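Local coordinates for Ddb_g0293866 (Dictyostelium discoideum, PDB 5LW6), which binds ADP-ribose through the macrodomain described here and, as part of a longer protein, probably senses DNA damage by recognising poly-ADP-ribose, at residues R54-P59 and H246-A251; F66-D71 and V220-N225; T74-N79 and L240-Y245; V100-Y105 and K129-N134; F146-T151 and D212-V217. All blocks are in the same frame, centred on the assembly; numbering follows the deposited sequence. Where two conformers were deposited one is given.

Interaction 1: R54-P59 and H246-A251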
# COMPACT_ATOMS: atom_id res chain seq x y z
N ARG A 54 -2.96 -4.63 -13.11
CA ARG A 54 -2.15 -4.13 -12.00
C ARG A 54 -2.72 -2.80 -11.51
O ARG A 54 -2.08 -1.74 -11.62
CB ARG A 54 -0.72 -4.06 -12.41
CG ARG A 54 -0.05 -5.41 -12.48
CD ARG A 54 1.37 -5.34 -13.06
NE ARG A 54 1.32 -4.95 -14.42
CZ ARG A 54 2.36 -4.86 -15.21
NH1 ARG A 54 3.57 -5.10 -14.72
NH2 ARG A 54 2.19 -4.56 -16.50
N SER A 55 -3.92 -2.83 -10.91
CA SER A 55 -4.58 -1.60 -10.44
C SER A 55 -4.47 -1.69 -8.90
O SER A 55 -5.04 -2.59 -8.31
CB SER A 55 -6.03 -1.47 -10.85
OG SER A 55 -6.77 -2.66 -10.72
N LEU A 56 -3.73 -0.79 -8.30
CA LEU A 56 -3.41 -0.80 -6.85
C LEU A 56 -3.82 0.48 -6.19
O LEU A 56 -3.38 1.53 -6.59
CB LEU A 56 -1.92 -0.95 -6.62
CG LEU A 56 -1.45 -0.88 -5.17
CD1 LEU A 56 -1.94 -2.02 -4.31
CD2 LEU A 56 0.07 -0.78 -5.23
N ALA A 57 -4.61 0.35 -5.11
CA ALA A 57 -4.94 1.42 -4.22
C ALA A 57 -4.10 1.26 -2.99
O ALA A 57 -4.05 0.18 -2.42
CB ALA A 57 -6.40 1.36 -3.83
N PHE A 58 -3.36 2.32 -2.62
CA PHE A 58 -2.39 2.14 -1.52
C PHE A 58 -2.30 3.40 -0.73
O PHE A 58 -2.58 4.44 -1.25
CB PHE A 58 -1.01 1.70 -2.02
CG PHE A 58 -0.32 2.68 -2.93
CD1 PHE A 58 -0.65 2.75 -4.27
CD2 PHE A 58 0.66 3.50 -2.44
CE1 PHE A 58 -0.01 3.65 -5.11
CE2 PHE A 58 1.35 4.41 -3.27
CZ PHE A 58 1.01 4.46 -4.64
N PRO A 59 -1.98 3.28 0.57
CA PRO A 59 -1.81 4.46 1.37
C PRO A 59 -0.45 5.17 1.13
O PRO A 59 0.45 4.62 0.51
CB PRO A 59 -1.93 3.89 2.80
CG PRO A 59 -1.24 2.60 2.69
CD PRO A 59 -1.67 2.05 1.33
N HIS A 246 9.27 -0.87 -2.45
CA HIS A 246 9.77 -1.93 -3.34
C HIS A 246 9.02 -3.23 -3.18
O HIS A 246 8.63 -3.83 -4.13
CB HIS A 246 11.27 -2.13 -3.15
CG HIS A 246 12.10 -1.04 -3.74
ND1 HIS A 246 13.31 -0.63 -3.20
CD2 HIS A 246 11.92 -0.29 -4.85
CE1 HIS A 246 13.80 0.36 -3.93
NE2 HIS A 246 13.00 0.56 -4.96
N SER A 247 8.82 -3.66 -1.94
CA SER A 247 8.03 -4.84 -1.65
C SER A 247 6.62 -4.76 -2.18
O SER A 247 6.06 -5.74 -2.73
CB SER A 247 7.98 -5.02 -0.14
OG SER A 247 9.26 -5.38 0.26
N LEU A 248 5.99 -3.62 -1.97
CA LEU A 248 4.64 -3.42 -2.46
C LEU A 248 4.57 -3.58 -3.97
O LEU A 248 3.69 -4.23 -4.51
CB LEU A 248 4.16 -2.06 -1.97
CG LEU A 248 2.80 -1.62 -2.47
CD1 LEU A 248 1.72 -2.60 -2.02
CD2 LEU A 248 2.52 -0.21 -1.96
N PHE A 249 5.47 -2.91 -4.68
CA PHE A 249 5.44 -2.95 -6.11
C PHE A 249 5.93 -4.28 -6.63
O PHE A 249 5.45 -4.76 -7.65
CB PHE A 249 6.25 -1.79 -6.71
CG PHE A 249 5.66 -0.44 -6.43
CD1 PHE A 249 4.26 -0.24 -6.40
CD2 PHE A 249 6.44 0.60 -6.17
CE1 PHE A 249 3.71 1.02 -6.10
CE2 PHE A 249 5.90 1.87 -5.88
CZ PHE A 249 4.56 2.07 -5.86
N ASN A 250 6.77 -4.97 -5.88
CA ASN A 250 7.09 -6.34 -6.24
C ASN A 250 5.84 -7.24 -6.17
O ASN A 250 5.63 -8.06 -7.05
CB ASN A 250 8.15 -6.93 -5.31
CG ASN A 250 9.50 -6.35 -5.55
OD1 ASN A 250 9.73 -5.68 -6.53
ND2 ASN A 250 10.43 -6.65 -4.64
N ALA A 251 5.01 -7.06 -5.17
CA ALA A 251 3.77 -7.79 -5.06
C ALA A 251 2.87 -7.47 -6.24
O ALA A 251 2.19 -8.34 -6.80
CB ALA A 251 3.08 -7.50 -3.78
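Leu56 and Leu248 reach toward each other tip to tip between strand 55-59 and helix 246-251, with Leu56 CD2 lying 4.0 Å from Leu248 CG. Both leucines set CG opposite the backbone N (chi1 176° in each), which turns their methyl ends toward one another. The axes approach to 10.7 Å and run nearly antiparallel, at 152°; at this separation the two segments meet through side chains, with no hydrogen bond between them. Leu56 CD2 also meets Phe249 at the edge of its ring, 4.2 Å from CE1. The two phenylalanines form a T-shaped pair: an edge of Phe249 is directed at the face of Phe58, the centroids are 6.0 Å apart and the planes stand at 87°. Leu248 CD2 touches Phe58 CB at 4.0 Å and meets Leu56 CD2 as well. Leu96 and Met98 of the adjoining strand 95-101 continue the apolar layer around Phe58, and Tyr42 lies against Phe249. All four touching residues are buried, near the centre of the chain, where the C-terminal helix 237-253 packs on one face of the macrodomain sheet. Between these two segments only carbon surfaces meet, held by dispersion, exclusion of water and the modest electrostatic preference of one ring edge for another ring's face; a directed polar tie comes from Arg54 NH1, salt-bridged to Asp253 OD1 at the end of the same helix.

Interaction 2: F66-D71 and V220-N225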
# COMPACT_ATOMS: atom_id res chain seq x y z
N PHE A 66 1.44 6.55 11.85
CA PHE A 66 2.86 6.19 12.09
C PHE A 66 3.83 7.34 12.22
O PHE A 66 5.01 7.19 12.64
CB PHE A 66 3.34 5.20 11.03
CG PHE A 66 2.84 3.78 11.27
CD1 PHE A 66 1.87 3.50 12.20
CD2 PHE A 66 3.32 2.73 10.50
CE1 PHE A 66 1.39 2.20 12.39
CE2 PHE A 66 2.83 1.43 10.66
CZ PHE A 66 1.85 1.16 11.61
N GLY A 67 3.40 8.50 11.79
CA GLY A 67 4.17 9.67 12.05
C GLY A 67 5.48 9.82 11.32
O GLY A 67 6.34 10.57 11.77
N PHE A 68 5.61 9.25 10.13
CA PHE A 68 6.86 9.36 9.43
C PHE A 68 6.99 10.79 8.95
O PHE A 68 6.00 11.40 8.59
CB PHE A 68 6.91 8.44 8.22
CG PHE A 68 8.28 8.07 7.79
CD1 PHE A 68 9.00 8.89 6.99
CD2 PHE A 68 8.89 6.87 8.21
CE1 PHE A 68 10.29 8.54 6.61
CE2 PHE A 68 10.13 6.49 7.77
CZ PHE A 68 10.85 7.33 6.98
N ASN A 69 8.19 11.33 9.00
CA ASN A 69 8.46 12.68 8.53
C ASN A 69 7.93 12.87 7.10
O ASN A 69 8.26 12.11 6.20
CB ASN A 69 9.95 12.96 8.60
CG ASN A 69 10.32 14.28 8.01
OD1 ASN A 69 10.50 14.40 6.83
ND2 ASN A 69 10.45 15.29 8.83
N ILE A 70 7.06 13.83 6.91
CA ILE A 70 6.34 13.93 5.64
C ILE A 70 7.27 14.36 4.49
O ILE A 70 7.10 13.86 3.38
CB ILE A 70 5.13 14.84 5.76
CG1 ILE A 70 4.13 14.12 6.69
CG2 ILE A 70 4.43 15.08 4.45
CD1 ILE A 70 3.12 15.08 7.21
N ASP A 71 8.17 15.31 4.74
CA ASP A 71 9.14 15.68 3.69
C ASP A 71 9.87 14.43 3.19
O ASP A 71 10.03 14.25 1.96
CB ASP A 71 10.18 16.66 4.26
CG ASP A 71 9.58 18.04 4.60
OD1 ASP A 71 8.56 18.44 3.91
OD2 ASP A 71 10.16 18.79 5.51
N VAL A 220 7.31 1.69 8.24
CA VAL A 220 8.07 2.09 9.39
C VAL A 220 7.20 2.98 10.28
O VAL A 220 6.61 3.94 9.84
CB VAL A 220 9.32 2.84 8.92
CG1 VAL A 220 10.05 3.45 10.09
CG2 VAL A 220 10.23 1.94 8.12
N ASN A 221 7.10 2.59 11.55
CA ASN A 221 6.39 3.40 12.53
C ASN A 221 7.36 4.24 13.33
O ASN A 221 8.36 3.78 13.85
CB ASN A 221 5.66 2.51 13.53
CG ASN A 221 5.04 3.32 14.64
OD1 ASN A 221 4.36 4.29 14.36
ND2 ASN A 221 5.27 2.92 15.91
N MSE A 222 7.02 5.50 13.43
CA MSE A 222 7.77 6.42 14.23
C MSE A 222 7.06 6.84 15.50
O MSE A 222 7.66 7.58 16.31
CB MSE A 222 8.04 7.74 13.47
CG MSE A 222 8.71 7.56 12.10
SE MSE A 222 10.43 6.77 12.12
CE MSE A 222 11.34 8.23 13.11
N ASN A 223 5.78 6.44 15.69
CA ASN A 223 4.89 6.90 16.77
C ASN A 223 5.06 6.02 18.01
O ASN A 223 4.63 4.85 17.98
CB ASN A 223 3.44 6.86 16.25
CG ASN A 223 2.44 7.35 17.26
OD1 ASN A 223 2.77 7.50 18.45
ND2 ASN A 223 1.21 7.59 16.80
N PRO A 224 5.65 6.57 19.10
CA PRO A 224 5.83 5.87 20.37
C PRO A 224 4.59 5.09 20.87
O PRO A 224 4.74 4.07 21.55
CB PRO A 224 6.15 7.03 21.33
CG PRO A 224 6.80 8.07 20.46
CD PRO A 224 5.94 8.02 19.24
N ASN A 225 3.38 5.52 20.52
CA ASN A 225 2.15 4.87 21.01
C ASN A 225 1.74 3.66 20.23
O ASN A 225 0.78 2.99 20.61
CB ASN A 225 0.96 5.83 21.00
CG ASN A 225 1.22 7.11 21.77
OD1 ASN A 225 0.84 8.21 21.33
ND2 ASN A 225 1.88 6.98 22.91
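Phe66 has the largest area buried here, and Asn221 lies against its ring: Asn221 CB sits over one face, 3.9 Å from the centroid and 16° off the normal, a CH-pi contact. The two side chains cross at about a right angle, with the amide plane turned 60° from the ring. Asn221 OD1 comes 3.4 Å from Phe66 CD1 and also accepts from Asn223 N, making an Asx turn, while Asn221 ND2 donates to Asn223 O. With an alanine here CB would remain over the ring, but Asn223 N and O would probably lose these partners and the turn would be less fixed. Phe68 is next: its edge meets Val220 CG1, 3.8 Å from CE2. Met222, replaced by selenomethionine in this crystal, sets CG beside Phe68 CD2 and SE obliquely to the ring, 4.9 Å from its centroid, a Met-aromatic contact. Met222 N donates to Phe66 O at 2.7 Å, in the carbonyl plane. Ala237 and Leu241 of helix 237-253 back Phe68. A single backbone hydrogen bond between the segments thus aligns the turn leading into helix 70-87 with the loop after strand 213-217, aromatic rings supply the apolar contact, and the asparagine amide ties its own loop into shape.

Interaction 3: T74-N79 and L240-Y245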
# COMPACT_ATOMS: atom_id res chain seq x y z
N THR A 74 7.52 11.92 1.39
CA THR A 74 7.13 12.40 0.07
C THR A 74 8.20 12.11 -0.94
O THR A 74 7.91 11.64 -2.03
CB THR A 74 6.84 13.92 0.11
OG1 THR A 74 5.76 14.14 1.03
CG2 THR A 74 6.54 14.48 -1.30
N GLU A 75 9.45 12.39 -0.60
CA GLU A 75 10.55 12.17 -1.55
C GLU A 75 10.67 10.67 -1.87
O GLU A 75 10.86 10.26 -3.04
CB GLU A 75 11.86 12.74 -0.95
CG GLU A 75 13.08 11.84 -0.97
CD GLU A 75 14.10 12.35 0.01
OE1 GLU A 75 14.27 13.62 0.10
OE2 GLU A 75 14.72 11.49 0.69
N ILE A 76 10.59 9.84 -0.84
CA ILE A 76 10.75 8.40 -1.02
C ILE A 76 9.59 7.85 -1.86
O ILE A 76 9.82 7.16 -2.82
CB ILE A 76 10.84 7.68 0.31
CG1 ILE A 76 12.18 7.95 0.95
CG2 ILE A 76 10.64 6.16 0.18
CD1 ILE A 76 12.17 7.68 2.42
N SER A 77 8.35 8.20 -1.51
CA SER A 77 7.18 7.77 -2.18
C SER A 77 7.27 8.18 -3.66
O SER A 77 7.06 7.38 -4.58
CB SER A 77 5.94 8.54 -1.55
OG SER A 77 4.80 8.12 -2.19
N ALA A 78 7.50 9.47 -3.90
CA ALA A 78 7.48 9.99 -5.29
C ALA A 78 8.55 9.32 -6.12
O ALA A 78 8.34 8.95 -7.27
CB ALA A 78 7.71 11.49 -5.34
N ASN A 79 9.74 9.21 -5.54
CA ASN A 79 10.82 8.61 -6.25
C ASN A 79 10.55 7.10 -6.55
O ASN A 79 10.86 6.62 -7.65
CB ASN A 79 12.17 8.85 -5.52
CG ASN A 79 12.78 10.26 -5.84
OD1 ASN A 79 13.62 10.76 -5.08
ND2 ASN A 79 12.37 10.90 -6.95
N LEU A 240 14.23 1.46 5.17
CA LEU A 240 13.11 0.55 5.32
C LEU A 240 11.80 1.09 4.72
O LEU A 240 11.03 0.29 4.22
CB LEU A 240 12.93 0.16 6.76
CG LEU A 240 13.91 -0.94 7.24
CD1 LEU A 240 13.76 -1.02 8.73
CD2 LEU A 240 13.72 -2.30 6.59
N LEU A 241 11.57 2.38 4.74
CA LEU A 241 10.33 2.86 4.06
C LEU A 241 10.46 2.63 2.54
O LEU A 241 9.52 2.21 1.86
CB LEU A 241 10.08 4.30 4.37
CG LEU A 241 8.82 4.90 3.75
CD1 LEU A 241 7.60 4.21 4.30
CD2 LEU A 241 8.81 6.38 4.06
N LEU A 242 11.62 2.91 1.97
CA LEU A 242 11.83 2.60 0.58
C LEU A 242 11.65 1.15 0.27
O LEU A 242 11.03 0.81 -0.76
CB LEU A 242 13.21 3.10 0.08
CG LEU A 242 13.54 2.78 -1.36
CD1 LEU A 242 12.69 3.58 -2.30
CD2 LEU A 242 15.03 3.02 -1.59
N GLU A 243 12.21 0.28 1.11
CA GLU A 243 12.06 -1.14 0.90
C GLU A 243 10.58 -1.55 0.95
O GLU A 243 10.18 -2.46 0.24
CB GLU A 243 12.84 -1.90 1.97
CG GLU A 243 12.74 -3.41 1.90
CD GLU A 243 13.24 -4.14 0.67
OE1 GLU A 243 13.90 -3.58 -0.25
OE2 GLU A 243 13.01 -5.40 0.67
N THR A 244 9.80 -0.91 1.80
CA THR A 244 8.33 -1.13 1.86
C THR A 244 7.71 -0.87 0.47
O THR A 244 6.94 -1.68 -0.03
CB THR A 244 7.66 -0.35 2.97
OG1 THR A 244 8.37 -0.46 4.23
CG2 THR A 244 6.29 -0.83 3.16
N TYR A 245 8.07 0.23 -0.15
CA TYR A 245 7.54 0.51 -1.47
C TYR A 245 7.99 -0.52 -2.48
O TYR A 245 7.23 -1.03 -3.28
CB TYR A 245 7.92 1.92 -1.96
CG TYR A 245 7.01 3.00 -1.41
CD1 TYR A 245 5.77 3.25 -2.00
CD2 TYR A 245 7.34 3.73 -0.32
CE1 TYR A 245 4.94 4.22 -1.48
CE2 TYR A 245 6.50 4.72 0.19
CZ TYR A 245 5.28 4.95 -0.38
OH TYR A 245 4.40 5.93 0.16
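Ile76 and Leu242 mark the closest backbone approach, their CA atoms 6.1 Å apart, where helix 74-79 and helix 240-245 run nearly parallel. The axes come within 9.7 Å and cross at -28°. Ile76 has the largest single share of the buried surface. Its CG2, opposite the backbone N, is directed at the backbone of the other helix and lies 3.8 Å from Leu242 CA, with Tyr245 CD2 at 4.1 Å. The other branch crosses Leu241 obliquely, CD1 being 4.0 Å from Leu241 CD2. The next residue, Ser77, sets its CA over a face of the Tyr245 ring, 4.1 Å from the centroid and 23° off the normal, a CH-pi contact. Ser77 OG, opposite its backbone N (chi1 -180°), makes a weak hydrogen bond of 3.2 Å to Tyr245 OH, whose stronger partner is the backbone N of Ile61. A leucine in place of Tyr245 would probably leave Ile61 N without this partner and strip Ser77 CA of the flat face beneath it. Ala80, farther along helix 70-87, touches both Leu242 and Tyr245. Such close, near-parallel helix packing beside a mixed sheet fits the alpha/beta architecture of a macrodomain, here joining helix 70-87 to the C-terminal helix 237-253.

Interaction 4: V100-Y105 and K129-N134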
# COMPACT_ATOMS: atom_id res chain seq x y z
N VAL A 100 -4.46 9.58 0.33
CA VAL A 100 -3.86 10.52 1.26
C VAL A 100 -4.93 11.11 2.20
O VAL A 100 -5.97 11.61 1.74
CB VAL A 100 -3.09 11.66 0.49
CG1 VAL A 100 -2.57 12.70 1.45
CG2 VAL A 100 -2.02 11.10 -0.44
N GLU A 101 -4.69 11.06 3.51
CA GLU A 101 -5.67 11.59 4.43
C GLU A 101 -5.74 13.12 4.30
O GLU A 101 -4.76 13.80 3.97
CB GLU A 101 -5.40 11.10 5.84
CG GLU A 101 -5.63 9.58 5.98
CD GLU A 101 -5.27 9.04 7.37
OE1 GLU A 101 -5.16 9.85 8.32
OE2 GLU A 101 -5.03 7.80 7.48
N LYS A 102 -6.95 13.64 4.47
CA LYS A 102 -7.21 15.09 4.25
C LYS A 102 -6.22 15.94 4.99
O LYS A 102 -5.82 17.03 4.52
CB LYS A 102 -8.59 15.41 4.81
CG LYS A 102 -9.07 16.83 4.52
CD LYS A 102 -10.49 17.09 5.07
CE LYS A 102 -10.56 16.97 6.60
NZ LYS A 102 -11.95 17.04 7.15
N SER A 103 -5.92 15.54 6.18
CA SER A 103 -5.02 16.34 7.01
C SER A 103 -3.64 16.52 6.41
O SER A 103 -2.96 17.51 6.67
CB SER A 103 -4.96 15.81 8.41
OG SER A 103 -4.23 14.63 8.62
N ILE A 104 -3.19 15.54 5.62
CA ILE A 104 -1.84 15.54 5.03
C ILE A 104 -1.88 16.14 3.61
O ILE A 104 -0.89 16.67 3.15
CB ILE A 104 -1.31 14.11 4.94
CG1 ILE A 104 -1.39 13.36 6.28
CG2 ILE A 104 0.07 14.01 4.25
CD1 ILE A 104 -0.32 13.65 7.26
N TYR A 105 -3.03 16.01 2.92
CA TYR A 105 -3.23 16.51 1.56
C TYR A 105 -3.15 18.01 1.51
O TYR A 105 -3.75 18.67 2.35
CB TYR A 105 -4.57 16.03 1.06
CG TYR A 105 -4.78 16.27 -0.43
CD1 TYR A 105 -5.10 17.56 -0.93
CD2 TYR A 105 -4.64 15.21 -1.34
CE1 TYR A 105 -5.31 17.77 -2.29
CE2 TYR A 105 -4.89 15.42 -2.69
CZ TYR A 105 -5.20 16.71 -3.15
OH TYR A 105 -5.39 16.88 -4.49
N LYS A 129 -7.82 11.97 -2.15
CA LYS A 129 -7.97 12.47 -0.78
C LYS A 129 -9.05 11.68 -0.08
O LYS A 129 -10.12 11.50 -0.67
CB LYS A 129 -8.36 13.96 -0.85
CG LYS A 129 -8.47 14.63 0.52
CD LYS A 129 -8.71 16.14 0.44
CE LYS A 129 -10.08 16.49 -0.10
NZ LYS A 129 -10.17 17.98 -0.20
N ILE A 130 -8.77 11.14 1.10
CA ILE A 130 -9.77 10.46 1.90
C ILE A 130 -9.86 11.17 3.25
O ILE A 130 -8.89 11.78 3.70
CB ILE A 130 -9.46 8.94 2.02
CG1 ILE A 130 -8.10 8.67 2.72
CG2 ILE A 130 -9.50 8.31 0.62
CD1 ILE A 130 -7.93 7.29 3.30
N GLU A 131 -11.02 11.10 3.91
CA GLU A 131 -11.18 11.84 5.13
C GLU A 131 -10.28 11.33 6.25
O GLU A 131 -9.65 12.13 6.93
CB GLU A 131 -12.65 11.81 5.54
CG GLU A 131 -12.92 12.40 6.91
CD GLU A 131 -12.87 13.92 6.91
OE1 GLU A 131 -13.02 14.53 5.81
OE2 GLU A 131 -12.71 14.49 8.02
N ASN A 132 -10.24 10.02 6.43
CA ASN A 132 -9.42 9.35 7.49
C ASN A 132 -9.22 7.92 7.14
O ASN A 132 -9.78 7.46 6.15
CB ASN A 132 -10.03 9.43 8.87
CG ASN A 132 -11.39 8.81 8.96
OD1 ASN A 132 -11.55 7.60 8.86
ND2 ASN A 132 -12.41 9.67 9.07
N SER A 133 -8.39 7.20 7.89
CA SER A 133 -8.02 5.85 7.47
C SER A 133 -9.19 4.85 7.44
O SER A 133 -9.07 3.77 6.84
CB SER A 133 -6.91 5.28 8.41
OG SER A 133 -7.45 4.99 9.69
N ASN A 134 -10.32 5.20 8.06
CA ASN A 134 -11.47 4.29 8.06
C ASN A 134 -12.62 4.75 7.16
O ASN A 134 -13.65 4.16 7.20
CB ASN A 134 -11.96 4.04 9.49
CG ASN A 134 -10.99 3.15 10.27
OD1 ASN A 134 -10.43 3.55 11.29
ND2 ASN A 134 -10.79 2.00 9.79
O HOH W 1 -7.01 8.46 10.04
O HOH W 2 -7.54 13.62 7.79
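A beta-alpha-beta unit, strand 95-101, helix 107-116 and strand 125-130, places Val100 beside Lys129 and Glu101 beside Ile130 as parallel neighbours. Ile130 N donates to Val100 O at 2.9 Å, and Lys102 N returns a bond to Ile130 O at 2.8 Å, carrying the ladder just past the strand ends. There the two segments diverge, and side chains and water take over. Lys102 and Glu131 lie side by side pointing the same way; the lysine ammonium NZ forms a salt bridge to Glu131 OE2 at 2.8 Å, meeting it on the syn side 18° out of the carboxylate plane, with a weak second bond to OE1. Lys129, its CG opposite the backbone N (chi1 -177°), lays its aliphatic chain across Tyr105 at about a right angle, CB over one ring face and 4.0 Å from CD2. One water bridges Glu101 OE1, weakly, to Ser133 N. A second accepts from Ser103 N at 3.0 Å and donates to Glu131 O. Ser133 OG is bonded to Gln159 O. Strand 125-130 is outermost of the sheet within this chain, Val100 and Tyr105 touch Leu109 and Ile110 of helix 107-116, and on the side of strand 95-101 away from strand 125-130 the next strand in the sheet is 55-59.

Interaction 5: F146-T151 and D212-V217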
# COMPACT_ATOMS: atom_id res chain seq x y z
N PHE A 146 -5.70 -3.89 -3.05
CA PHE A 146 -5.96 -2.86 -2.03
C PHE A 146 -4.96 -3.08 -0.90
O PHE A 146 -4.98 -4.15 -0.30
CB PHE A 146 -7.39 -2.96 -1.50
CG PHE A 146 -7.76 -1.82 -0.59
CD1 PHE A 146 -7.46 -1.86 0.77
CD2 PHE A 146 -8.31 -0.69 -1.08
CE1 PHE A 146 -7.74 -0.81 1.62
CE2 PHE A 146 -8.64 0.36 -0.26
CZ PHE A 146 -8.34 0.36 1.07
N ALA A 147 -4.13 -2.09 -0.63
CA ALA A 147 -3.07 -2.16 0.39
C ALA A 147 -3.51 -1.39 1.61
O ALA A 147 -4.11 -0.28 1.51
CB ALA A 147 -1.80 -1.57 -0.11
N THR A 148 -3.17 -1.96 2.77
CA THR A 148 -3.43 -1.36 4.07
C THR A 148 -2.20 -1.48 4.97
O THR A 148 -1.54 -2.50 4.96
CB THR A 148 -4.68 -2.03 4.73
OG1 THR A 148 -5.05 -1.35 5.93
CG2 THR A 148 -4.49 -3.48 5.02
N GLU A 149 -1.96 -0.49 5.82
CA GLU A 149 -0.82 -0.58 6.77
C GLU A 149 -1.19 -1.57 7.87
O GLU A 149 -2.35 -1.67 8.26
CB GLU A 149 -0.56 0.75 7.38
CG GLU A 149 -0.05 1.73 6.32
CD GLU A 149 0.43 3.09 6.86
OE1 GLU A 149 0.55 3.31 8.13
OE2 GLU A 149 0.60 3.98 6.03
N SER A 150 -0.21 -2.31 8.30
CA SER A 150 -0.38 -3.29 9.36
C SER A 150 0.85 -3.28 10.28
O SER A 150 1.72 -2.38 10.22
CB SER A 150 -0.62 -4.67 8.72
OG SER A 150 -0.94 -5.65 9.69
N THR A 151 0.92 -4.25 11.16
CA THR A 151 2.07 -4.35 12.07
C THR A 151 2.54 -5.79 12.01
O THR A 151 1.95 -6.63 11.31
CB THR A 151 1.67 -4.01 13.54
OG1 THR A 151 0.90 -5.10 14.09
CG2 THR A 151 0.89 -2.71 13.69
N ASP A 212 -9.52 -8.06 -5.57
CA ASP A 212 -9.07 -9.45 -5.55
C ASP A 212 -8.07 -9.82 -4.50
O ASP A 212 -8.01 -10.99 -4.09
CB ASP A 212 -8.49 -9.84 -6.90
CG ASP A 212 -9.54 -9.82 -8.01
OD1 ASP A 212 -10.75 -9.99 -7.71
OD2 ASP A 212 -9.15 -9.56 -9.18
N ILE A 213 -7.23 -8.84 -4.12
CA ILE A 213 -6.12 -9.07 -3.22
C ILE A 213 -6.03 -7.91 -2.26
O ILE A 213 -6.06 -6.77 -2.66
CB ILE A 213 -4.75 -9.20 -4.00
CG1 ILE A 213 -4.74 -10.36 -4.98
CG2 ILE A 213 -3.56 -9.25 -3.01
CD1 ILE A 213 -3.82 -10.09 -6.14
N VAL A 214 -5.93 -8.20 -0.97
CA VAL A 214 -5.63 -7.23 0.11
C VAL A 214 -4.17 -7.43 0.55
O VAL A 214 -3.75 -8.54 0.78
CB VAL A 214 -6.61 -7.39 1.34
CG1 VAL A 214 -6.13 -6.52 2.49
CG2 VAL A 214 -8.03 -7.04 0.91
N ILE A 215 -3.42 -6.38 0.59
CA ILE A 215 -2.00 -6.47 0.88
C ILE A 215 -1.75 -5.71 2.18
O ILE A 215 -2.07 -4.51 2.34
CB ILE A 215 -1.16 -5.81 -0.25
CG1 ILE A 215 -1.44 -6.43 -1.61
CG2 ILE A 215 0.32 -5.79 0.13
CD1 ILE A 215 -0.82 -5.67 -2.78
N LEU A 216 -1.18 -6.40 3.17
CA LEU A 216 -0.88 -5.79 4.41
C LEU A 216 0.56 -5.28 4.29
O LEU A 216 1.43 -6.02 3.95
CB LEU A 216 -0.92 -6.90 5.49
CG LEU A 216 -2.27 -7.60 5.66
CD1 LEU A 216 -2.21 -8.49 6.88
CD2 LEU A 216 -3.42 -6.68 5.92
N VAL A 217 0.76 -4.01 4.60
CA VAL A 217 2.01 -3.31 4.30
C VAL A 217 2.65 -2.94 5.63
O VAL A 217 2.05 -2.22 6.39
CB VAL A 217 1.65 -1.99 3.54
CG1 VAL A 217 2.88 -1.16 3.34
CG2 VAL A 217 0.99 -2.32 2.20
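Strands 146-149 and 213-217 run parallel, axes 4.5 Å apart and inclined by 27°, with Phe146 paired to Val214, Ala147 to Ile215, Thr148 to Leu216 and Glu149 to Val217. Five backbone hydrogen bonds pass back and forth between them, from Phe146 N to Ile213 O at 2.9 Å at one end to Ser150 N to Val217 O at 3.0 Å at the other. Thr148 is tied twice to the same strand: its N donates to Ile215 O at 2.8 Å and its O accepts from Val217 N. On the face bearing Thr148 and Leu216, the two side chains lie alongside each other pointing the same way, and Thr148 CG2 is only 3.5 Å from Leu216 CD2, tighter than usual for two carbons. The threonine sets OG1 opposite its backbone N (chi1 -173°), leaving CG2 between N and the carbonyl carbon to meet the leucine. Farther on, Ser150 CB packs 3.9 Å from Leu216 CB. On the other face Ala147 CB meets Val217 CG2 at 3.7 Å, and Leu248 of helix 237-253 packs over the alanine. This is a parallel ladder of the six-stranded mixed sheet in the macrodomain's alpha/beta fold, a largely buried pair of interior strands between 55-59 and the edge strand 189-193. Main-chain bonds set the register, the N-H and C=O groups facing across the pair satisfying one another in a largely apolar setting; apolar branches pack on both faces, while Thr148 OG1 has a weak hydrogen bond with Asn160 ND2 and Glu149 OE2 one with Ser62 N.

Overall arrangement
From the N terminus, strand 55-59 opens interaction 1, which closes the widest loop, on the C-terminal helix 237-253; the other four contacts all fall within it. Segment 66-71 then opens interaction 2 and segment 74-79 interaction 3; these two cross, because 220-225 precedes 240-245. Interaction 4 closes locally through a beta-alpha-beta unit before interaction 5 opens, and both lie within the loops of interactions 1, 2 and 3. Interactions 1, 4 and 5 reach one mixed sheet, and Ala57 O probably bonds Ala147 N to link interactions 1 and 5. Interactions 1 and 3 share helix 237-253, whereas interactions 2 and 3 share helix 70-87, and Val220 packs on Leu240 between them.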